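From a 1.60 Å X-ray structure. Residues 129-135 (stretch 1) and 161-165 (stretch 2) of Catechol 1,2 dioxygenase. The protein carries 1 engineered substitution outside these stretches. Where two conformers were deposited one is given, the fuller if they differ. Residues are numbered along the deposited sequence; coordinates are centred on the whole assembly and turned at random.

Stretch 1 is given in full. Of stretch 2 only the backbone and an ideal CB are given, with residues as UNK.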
ATOM      1  N   SER A 129     -13.039  -8.596 -34.340  1.00 16.43           N
ATOM      2  CA  SER A 129     -11.761  -7.997 -34.762  1.00 16.58           C
ATOM      3  C   SER A 129     -10.582  -8.964 -34.767  1.00 16.91           C
ATOM      4  O   SER A 129      -9.513  -8.640 -35.310  1.00 18.73           O
ATOM      5  CB  SER A 129     -11.401  -6.770 -33.926  1.00 17.44           C
ATOM      6  OG  SER A 129     -11.168  -7.125 -32.570  1.00 18.78           O
ATOM      7  N   GLU A 130     -10.779 -10.134 -34.165  1.00 15.93           N
ATOM      8  CA  GLU A 130      -9.749 -11.180 -34.163  1.00 15.71           C
ATOM      9  C   GLU A 130     -10.168 -12.430 -34.947  1.00 17.03           C
ATOM     10  O   GLU A 130      -9.581 -13.487 -34.768  1.00 16.55           O
ATOM     11  CB  GLU A 130      -9.405 -11.584 -32.717  1.00 15.33           C
ATOM     12  CG  GLU A 130      -8.895 -10.437 -31.858  1.00 15.33           C
ATOM     13  CD  GLU A 130      -8.236 -10.920 -30.560  1.00 16.59           C
ATOM     14  OE1 GLU A 130      -8.844 -11.747 -29.848  1.00 15.53           O
ATOM     15  OE2 GLU A 130      -7.109 -10.463 -30.257  1.00 18.53           O
ATOM     16  N   SER A 131     -11.164 -12.321 -35.820  1.00 17.94           N
ATOM     17  CA  SER A 131     -11.762 -13.508 -36.423  1.00 19.70           C
ATOM     18  C   SER A 131     -10.803 -14.303 -37.317  1.00 19.82           C
ATOM     19  O   SER A 131     -11.030 -15.488 -37.552  1.00 21.75           O
ATOM     20  CB  SER A 131     -13.054 -13.156 -37.168  1.00 20.22           C
ATOM     21  OG  SER A 131     -12.758 -12.289 -38.264  0.50 21.27           O
ATOM     22  N   ASP A 132      -9.734 -13.659 -37.783  1.00 19.61           N
ATOM     23  CA  ASP A 132      -8.755 -14.341 -38.640  1.00 19.81           C
ATOM     24  C   ASP A 132      -7.538 -14.812 -37.851  1.00 18.85           C
ATOM     25  O   ASP A 132      -6.551 -15.290 -38.441  1.00 18.41           O
ATOM     26  CB  ASP A 132      -8.309 -13.452 -39.812  1.00 21.43           C
ATOM     27  CG  ASP A 132      -9.424 -13.178 -40.821  1.00 24.95           C
ATOM     28  OD1 ASP A 132     -10.378 -13.991 -40.968  1.00 28.57           O
ATOM     29  OD2 ASP A 132      -9.330 -12.114 -41.485  1.00 32.05           O
ATOM     30  N   LYS A 133      -7.589 -14.720 -36.511  1.00 17.06           N
ATOM     31  CA  LYS A 133      -6.404 -15.071 -35.717  1.00 17.28           C
ATOM     32  C   LYS A 133      -6.651 -15.818 -34.414  1.00 16.50           C
ATOM     33  O   LYS A 133      -5.712 -16.065 -33.644  1.00 17.57           O
ATOM     34  CB  LYS A 133      -5.530 -13.854 -35.441  1.00 18.89           C
ATOM     35  CG  LYS A 133      -6.175 -12.774 -34.595  1.00 20.35           C
ATOM     36  CD  LYS A 133      -5.218 -11.575 -34.548  1.00 26.07           C
ATOM     37  CE  LYS A 133      -5.640 -10.551 -33.513  1.00 28.11           C
ATOM     38  NZ  LYS A 133      -4.684  -9.375 -33.457  1.00 29.80           N
ATOM     39  N   VAL A 134      -7.893 -16.188 -34.175  1.00 15.35           N
ATOM     40  CA  VAL A 134      -8.230 -16.926 -32.960  1.00 14.76           C
ATOM     41  C   VAL A 134      -9.410 -17.845 -33.248  1.00 15.05           C
ATOM     42  O   VAL A 134     -10.267 -17.525 -34.105  1.00 15.81           O
ATOM     43  CB  VAL A 134      -8.536 -15.970 -31.747  1.00 13.78           C
ATOM     44  CG1 VAL A 134      -9.872 -15.287 -31.916  1.00 15.23           C
ATOM     45  CG2 VAL A 134      -8.489 -16.749 -30.451  1.00 13.83           C
ATOM     46  N   ASP A 135      -9.451 -18.975 -32.533  1.00 15.11           N
ATOM     47  CA  ASP A 135     -10.573 -19.926 -32.645  1.00 15.12           C
ATOM     48  C   ASP A 135     -11.865 -19.321 -32.094  1.00 14.66           C
ATOM     49  O   ASP A 135     -11.858 -18.608 -31.070  1.00 13.69           O
ATOM     50  CB  ASP A 135     -10.310 -21.224 -31.864  1.00 16.93           C
ATOM     51  CG  ASP A 135      -9.201 -22.076 -32.459  1.00 20.48           C
ATOM     52  OD1 ASP A 135      -8.854 -21.903 -33.643  1.00 23.34           O
ATOM     53  OD2 ASP A 135      -8.726 -22.966 -31.730  1.00 26.03           O
ATOM     54  N   UNK A 161     -10.286 -12.802 -21.402  1.00  9.24           N
ATOM     55  CA  UNK A 161      -9.213 -12.221 -22.221  1.00  9.32           C
ATOM     56  C   UNK A 161      -9.341 -12.505 -23.717  1.00  9.77           C
ATOM     57  O   UNK A 161      -9.945 -13.529 -24.159  1.00 10.35           O
ATOM     58  CB  UNK A 161      -7.862 -12.746 -21.732  1.00  9.32           C
ATOM     59  N   UNK A 162      -8.756 -11.599 -24.491  1.00 10.56           N
ATOM     60  CA  UNK A 162      -8.655 -11.794 -25.954  1.00 11.75           C
ATOM     61  C   UNK A 162      -7.510 -12.738 -26.354  1.00 12.60           C
ATOM     62  O   UNK A 162      -6.909 -13.404 -25.488  1.00 11.95           O
ATOM     63  CB  UNK A 162      -8.457 -10.442 -26.643  1.00 11.75           C
ATOM     64  N   UNK A 163      -7.208 -12.794 -27.656  1.00 13.11           N
ATOM     65  CA  UNK A 163      -6.214 -13.759 -28.175  1.00 13.37           C
ATOM     66  C   UNK A 163      -4.779 -13.472 -27.742  1.00 14.35           C
ATOM     67  O   UNK A 163      -3.909 -14.342 -27.906  1.00 14.69           O
ATOM     68  CB  UNK A 163      -6.270 -13.778 -29.704  1.00 13.37           C
ATOM     69  N   UNK A 164      -4.572 -12.273 -27.190  1.00 15.68           N
ATOM     70  CA  UNK A 164      -3.267 -11.829 -26.687  1.00 16.39           C
ATOM     71  C   UNK A 164      -3.183 -11.885 -25.158  1.00 17.05           C
ATOM     72  O   UNK A 164      -2.144 -11.524 -24.559  1.00 17.50           O
ATOM     73  CB  UNK A 164      -2.982 -10.404 -27.165  1.00 16.39           C
ATOM     74  N   UNK A 165      -4.269 -12.333 -24.513  1.00 15.53           N
ATOM     75  CA  UNK A 165      -4.335 -12.378 -23.052  1.00 15.30           C
ATOM     76  C   UNK A 165      -4.692 -11.045 -22.402  1.00 14.36           C
ATOM     77  O   UNK A 165      -4.438 -10.873 -21.204  1.00 16.01           O
ATOM     78  CB  UNK A 165      -2.992 -12.858 -22.498  1.00 15.30           C
TER

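Stretch 1 meets its partner chiefly through one carboxylate. Glu130 reaches out on an m, t side chain, and Lys133 and Val134 add smaller contacts; a backbone hydrogen bond from Lys133 N to Glu130 O (2.9 Å) turns the chain between these two residues, and Val134 follows directly. The rules of the contact follow from what that carboxylate finds.

Position 161 lies outside this meeting. Its phi/psi of -79/154 is extended and undemanding, and its ideal CB has nothing of stretch 1 within 5.5 Å, so stretch 1 leaves the choice free. The deposited residue is Ala161, which makes no contact here.

Position 162 begins a type I beta turn that runs to 165, closed by a 3.0 Å hydrogen bond from the N of 165 to the O of 162. CA-to-CB points sideways to stretch 1, yet the ideal CB sits 3.5 Å from Glu130 OE1. The first turn position commonly takes Asn, Asp, Ser or Thr, whose short polar side chains can fold back to accept from a backbone NH two residues on; beside a carboxylate, a neutral one avoids adding a second negative charge. The residue is Asn162. With chi1 at 77° (p), its OD1 accepts from the backbone N of 164 at 2.9 Å, bracing the turn from within. Toward stretch 1 it offers packing: CB lies 3.4 Å from Glu130 OE1, while ND2, 3.5 Å from Glu130 OE2, is too poorly angled to bond.

Position 163 is the heart of the contact. The CA of 163 is 6.1 Å from Val134 CA, and CA-to-CB points toward stretch 1. The backbone N already gives a hydrogen bond to Glu130 OE1 (2.9 Å, 153°) and a weak one to Glu130 OE2 (3.5 Å). The ideal CB is tightly placed, 3.3 Å from Glu130 OE1 and 3.8 Å from Val134 CB, so bulk close to the backbone looks costly. Ala could fit, but a small donor gains more, since OE2 is within reach; Ser is the natural answer, with Thr possible if its extra methyl finds room. The residue is Ser163, at chi1 81° (p). Its OG donates to Glu130 OE2 at 2.8 Å, so that one residue engages both carboxylate oxygens, through backbone and side chain together. Its CB packs 3.7 Å from Val134 CB, and its OG lies 3.9 Å from Lys133 CE, against the aliphatic part of the lysine.

Position 164 points CA-to-CB sideways, and its ideal CB is 5.2 Å from Glu130 OE2, leaving space for a longer side chain. Polar, basic or aliphatic residues could all serve at -103/1. The residue is Leu164 (m, t), whose end comes nearer than its CB direction suggests: CG lies 4.3 Å from Glu130 OE2, a light contact at the edge of the carboxylate.

Position 165 closes the turn with phi/psi of 82/22. That positive phi by itself favours glycine, with Asn or Asp the usual alternatives, and stretch 1 offers nothing nearby. It is Gly165.

Stretch 2 (161-165) ANSLG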
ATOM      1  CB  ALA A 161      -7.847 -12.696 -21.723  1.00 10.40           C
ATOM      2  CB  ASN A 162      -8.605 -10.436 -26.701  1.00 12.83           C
ATOM      3  CG  ASN A 162      -7.243  -9.753 -26.624  1.00 13.03           C
ATOM      4  OD1 ASN A 162      -6.289 -10.222 -25.978  1.00 13.76           O
ATOM      5  ND2 ASN A 162      -7.149  -8.616 -27.323  1.00 14.92           N
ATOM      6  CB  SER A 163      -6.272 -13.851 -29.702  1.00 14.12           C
ATOM      7  OG  SER A 163      -5.575 -12.784 -30.303  1.00 14.89           O
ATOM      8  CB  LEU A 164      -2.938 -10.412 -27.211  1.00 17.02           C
ATOM      9  CG  LEU A 164      -3.113 -10.148 -28.716  1.00 19.11           C
ATOM     10  CD1 LEU A 164      -2.681  -8.722 -29.093  1.00 22.14           C
ATOM     11  CD2 LEU A 164      -2.370 -11.145 -29.538  1.00 23.85           C
TER
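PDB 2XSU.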